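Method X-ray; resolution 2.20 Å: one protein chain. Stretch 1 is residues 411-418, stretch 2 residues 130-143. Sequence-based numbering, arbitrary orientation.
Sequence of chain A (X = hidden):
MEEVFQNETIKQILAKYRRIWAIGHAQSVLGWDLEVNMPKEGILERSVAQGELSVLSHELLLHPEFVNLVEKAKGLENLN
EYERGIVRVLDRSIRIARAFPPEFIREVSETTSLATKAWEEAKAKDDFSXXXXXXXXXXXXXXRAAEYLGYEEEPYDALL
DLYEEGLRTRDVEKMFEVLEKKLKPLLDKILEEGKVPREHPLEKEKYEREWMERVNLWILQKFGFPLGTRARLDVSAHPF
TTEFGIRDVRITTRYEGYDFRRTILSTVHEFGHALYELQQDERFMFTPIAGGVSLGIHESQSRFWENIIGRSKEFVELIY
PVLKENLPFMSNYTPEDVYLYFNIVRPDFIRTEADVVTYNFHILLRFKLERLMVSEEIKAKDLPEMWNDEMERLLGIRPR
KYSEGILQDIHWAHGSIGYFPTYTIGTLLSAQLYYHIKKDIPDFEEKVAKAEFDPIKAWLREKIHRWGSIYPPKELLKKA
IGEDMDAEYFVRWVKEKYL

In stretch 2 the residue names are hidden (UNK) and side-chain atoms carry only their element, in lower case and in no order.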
# COMPACT_ATOMS: atom_id res chain seq x y z
N HIS A 411 -17.53 17.73 -5.57
CA HIS A 411 -16.68 18.89 -5.34
C HIS A 411 -17.08 19.94 -4.30
O HIS A 411 -16.29 20.27 -3.42
CB HIS A 411 -16.37 19.56 -6.67
CG HIS A 411 -15.93 18.60 -7.73
ND1 HIS A 411 -14.78 18.78 -8.48
CD2 HIS A 411 -16.49 17.45 -8.19
CE1 HIS A 411 -14.66 17.80 -9.35
NE2 HIS A 411 -15.68 16.98 -9.19
N TRP A 412 -18.29 20.47 -4.39
CA TRP A 412 -18.69 21.49 -3.43
C TRP A 412 -18.75 20.98 -2.01
O TRP A 412 -18.34 21.67 -1.08
CB TRP A 412 -20.03 22.12 -3.84
CG TRP A 412 -19.92 22.99 -5.06
CD1 TRP A 412 -18.78 23.25 -5.76
CD2 TRP A 412 -20.97 23.68 -5.73
NE1 TRP A 412 -19.05 24.07 -6.83
CE2 TRP A 412 -20.40 24.35 -6.84
CE3 TRP A 412 -22.35 23.81 -5.51
CZ2 TRP A 412 -21.15 25.13 -7.72
CZ3 TRP A 412 -23.10 24.60 -6.39
CH2 TRP A 412 -22.49 25.24 -7.48
N ALA A 413 -19.25 19.75 -1.84
CA ALA A 413 -19.36 19.17 -0.50
C ALA A 413 -17.96 18.99 0.08
O ALA A 413 -17.77 19.07 1.29
CB ALA A 413 -20.10 17.83 -0.56
N HIS A 414 -16.98 18.74 -0.78
CA HIS A 414 -15.62 18.59 -0.30
C HIS A 414 -15.02 19.97 -0.03
O HIS A 414 -13.97 20.09 0.58
CB HIS A 414 -14.74 17.86 -1.33
CG HIS A 414 -14.89 16.37 -1.32
ND1 HIS A 414 -14.24 15.55 -2.21
CD2 HIS A 414 -15.61 15.56 -0.51
CE1 HIS A 414 -14.56 14.29 -1.96
NE2 HIS A 414 -15.39 14.27 -0.94
N GLY A 415 -15.71 21.01 -0.49
CA GLY A 415 -15.18 22.35 -0.31
C GLY A 415 -14.28 22.73 -1.47
O GLY A 415 -13.55 23.72 -1.40
N SER A 416 -14.29 21.95 -2.55
CA SER A 416 -13.44 22.27 -3.69
C SER A 416 -14.12 23.32 -4.57
O SER A 416 -14.69 23.01 -5.60
CB SER A 416 -13.15 21.01 -4.49
OG SER A 416 -12.50 20.07 -3.67
N ILE A 417 -14.05 24.57 -4.14
CA ILE A 417 -14.64 25.69 -4.86
C ILE A 417 -13.48 26.40 -5.59
O ILE A 417 -12.51 26.83 -4.95
CB ILE A 417 -15.30 26.67 -3.88
CG1 ILE A 417 -16.42 25.96 -3.11
CG2 ILE A 417 -15.80 27.89 -4.62
CD1 ILE A 417 -17.60 25.64 -3.93
N GLY A 418 -13.58 26.56 -6.91
CA GLY A 418 -12.50 27.20 -7.66
C GLY A 418 -11.65 26.12 -8.32
O GLY A 418 -10.56 26.38 -8.86
N UNK A 130 -31.49 18.34 2.48
CA UNK A 130 -30.51 17.66 3.33
C UNK A 130 -29.08 18.15 3.13
O UNK A 130 -28.21 17.86 3.94
n UNK A 130 -30.75 12.82 6.58
c UNK A 130 -31.20 12.94 5.16
c UNK A 130 -30.54 16.15 3.12
c UNK A 130 -30.43 13.96 4.32
c UNK A 130 -31.08 15.35 4.29
N UNK A 131 -28.82 18.86 2.03
CA UNK A 131 -27.48 19.38 1.76
C UNK A 131 -27.43 20.90 1.86
O UNK A 131 -26.41 21.48 2.23
c UNK A 131 -23.23 19.38 0.53
c UNK A 131 -22.99 20.15 -0.59
c UNK A 131 -24.53 18.99 0.84
c UNK A 131 -25.60 19.36 0.03
c UNK A 131 -24.04 20.52 -1.42
c UNK A 131 -25.34 20.13 -1.11
c UNK A 131 -27.01 18.93 0.36
N UNK A 132 -28.56 21.54 1.54
CA UNK A 132 -28.67 23.00 1.55
C UNK A 132 -27.92 23.73 2.67
O UNK A 132 -27.00 24.51 2.39
c UNK A 132 -30.14 23.42 1.59
c UNK A 132 -30.38 24.87 1.18
o UNK A 132 -31.79 26.54 2.15
c UNK A 132 -31.73 25.39 1.65
o UNK A 132 -32.73 24.66 1.51
N UNK A 133 -28.28 23.50 3.94
CA UNK A 133 -27.56 24.21 5.01
C UNK A 133 -26.05 23.97 4.94
O UNK A 133 -25.27 24.88 5.20
c UNK A 133 -29.18 22.48 4.51
c UNK A 133 -28.58 22.27 5.89
c UNK A 133 -28.19 23.66 6.28
N UNK A 134 -25.65 22.75 4.59
CA UNK A 134 -24.23 22.42 4.48
C UNK A 134 -23.58 23.23 3.38
O UNK A 134 -22.39 23.59 3.49
n UNK A 134 -25.37 18.70 6.82
c UNK A 134 -25.43 19.29 5.58
c UNK A 134 -22.52 19.33 9.09
c UNK A 134 -24.33 20.08 5.38
c UNK A 134 -24.22 19.10 7.45
c UNK A 134 -23.54 19.97 6.57
c UNK A 134 -21.82 20.20 8.23
c UNK A 134 -22.31 20.52 6.97
c UNK A 134 -24.04 20.93 4.20
c UNK A 134 -23.72 18.77 8.72
N UNK A 135 -24.34 23.53 2.33
CA UNK A 135 -23.81 24.32 1.22
C UNK A 135 -23.59 25.77 1.65
O UNK A 135 -22.64 26.42 1.21
c UNK A 135 -24.76 24.29 0.02
c UNK A 135 -25.07 24.45 -2.47
c UNK A 135 -24.10 24.05 -1.35
c UNK A 135 -22.82 24.83 -1.46
N UNK A 136 -24.46 26.28 2.52
CA UNK A 136 -24.31 27.65 3.01
C UNK A 136 -23.06 27.72 3.89
O UNK A 136 -22.35 28.72 3.89
c UNK A 136 -25.54 28.09 3.82
o UNK A 136 -26.58 29.20 1.98
c UNK A 136 -26.74 28.40 2.93
o UNK A 136 -27.84 27.86 3.19
N UNK A 137 -22.80 26.66 4.65
CA UNK A 137 -21.63 26.64 5.52
C UNK A 137 -20.37 26.60 4.68
O UNK A 137 -19.37 27.23 5.02
c UNK A 137 -22.54 24.28 8.47
c UNK A 137 -22.63 25.53 7.61
c UNK A 137 -23.47 24.35 9.68
c UNK A 137 -21.66 25.42 6.44
n UNK A 137 -23.36 23.12 10.50
N UNK A 138 -20.41 25.85 3.58
CA UNK A 138 -19.25 25.74 2.71
C UNK A 138 -19.01 27.03 1.93
O UNK A 138 -17.88 27.37 1.61
c UNK A 138 -19.34 21.97 1.79
c UNK A 138 -18.33 24.56 0.68
c UNK A 138 -19.29 23.24 2.59
c UNK A 138 -19.39 24.52 1.76
N UNK A 139 -20.08 27.78 1.64
CA UNK A 139 -19.91 29.04 0.94
C UNK A 139 -19.20 30.02 1.87
O UNK A 139 -18.28 30.75 1.47
c UNK A 139 -21.27 29.62 0.48
c UNK A 139 -21.15 31.11 0.18
c UNK A 139 -23.19 29.14 -1.15
c UNK A 139 -21.75 28.87 -0.77
N UNK A 140 -19.60 30.03 3.14
CA UNK A 140 -18.97 30.92 4.11
C UNK A 140 -17.49 30.58 4.28
O UNK A 140 -16.66 31.47 4.41
o UNK A 140 -19.13 31.78 6.37
c UNK A 140 -19.68 30.84 5.46
N UNK A 141 -17.17 29.29 4.31
CA UNK A 141 -15.78 28.85 4.46
C UNK A 141 -14.94 29.28 3.25
O UNK A 141 -13.79 29.70 3.40
c UNK A 141 -15.81 27.26 7.16
c UNK A 141 -16.43 26.74 5.86
c UNK A 141 -15.72 27.33 4.64
c UNK A 141 -16.33 25.22 5.79
N UNK A 142 -15.51 29.17 2.06
CA UNK A 142 -14.83 29.55 0.83
C UNK A 142 -14.46 31.04 0.85
O UNK A 142 -13.33 31.41 0.52
c UNK A 142 -15.71 29.26 -0.37
N UNK A 143 -15.41 31.89 1.22
CA UNK A 143 -15.16 33.33 1.28
C UNK A 143 -14.07 33.61 2.31
O UNK A 143 -13.10 34.32 2.02
c UNK A 143 -19.57 35.55 0.75
c UNK A 143 -16.43 34.09 1.65
c UNK A 143 -18.89 34.26 1.17
c UNK A 143 -17.50 34.10 0.56
n UNK A 143 -19.84 35.60 -0.71

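Position 130 carries four carbons in a row ending in a nitrogen, far from stretch 1; it is Lys130. At 131 one carbon leads to a six-membered ring of carbons without any heteroatom, directed at the other stretch and lying against Ala413. This is Phe131, whose CE1 comes within 3.7 Å of Ala413 CB. Position 132 has three carbons, the third bearing two oxygens, and reaches nothing on stretch 1: Glu132. At 133 three carbons close a ring onto the backbone nitrogen, which identifies Pro133, well placed in the first turn of a helix because its nitrogen has no proton to donate.

Position 134 holds one carbon and fused five- and six-membered rings with eight carbons and one nitrogen, out of reach of stretch 1; it is Trp134. The side chain at 135 has four carbons, forked at the second. Its CA-to-CB bond points sideways, yet its end approaches the indole of Trp412. This is Leu135, with CD1 4.1 Å from Trp412 CE3. Two carbons, the second with two oxygens, make 136 Asp136, hydrogen-bonded elsewhere in the structure. Position 137, again four carbons in a row and a terminal nitrogen, is the exposed Lys137.

At 138 four carbons fork at the first, one arm being two carbons long, and the side chain points into stretch 1, touching Trp412, Ala413, Gly415 and Ile417. It is Ile138. The CD1 of Ile138 lies 3.1 Å from Trp412 O and 3.3 Å from Ala413 O, while its CG2 is 4.0 Å from Gly415 CA. Position 139 has the same forked pattern but points away: Ile139. One carbon and one oxygen at 140 give Ser140, and at 141 four carbons forked at the second give Leu141; neither touches stretch 1. A single carbon at 142 faces Ile417, so this is Ala142, its CB 4.3 Å from Ile417 CG1. Position 143, four carbons in a row and a nitrogen, is Lys143.

No hydrogen bond crosses between the stretches; the contact is one of apolar packing. Leu135, Ile138 and Ala142 form one stripe along the helix, and Phe131, just before its first residue, extends it at the same spacing. Ile138 covers the end of the short helix in stretch 1, where Gly415 adopts a positive phi in a Schellman motif and Gly415 N bonds to Trp412 O at 2.8 Å. Beyond this turn the chain continues to Ile417, which packs against Ile138 and Ala142.

Stretch 2 (130-143) KFEPWLDKIISLAK
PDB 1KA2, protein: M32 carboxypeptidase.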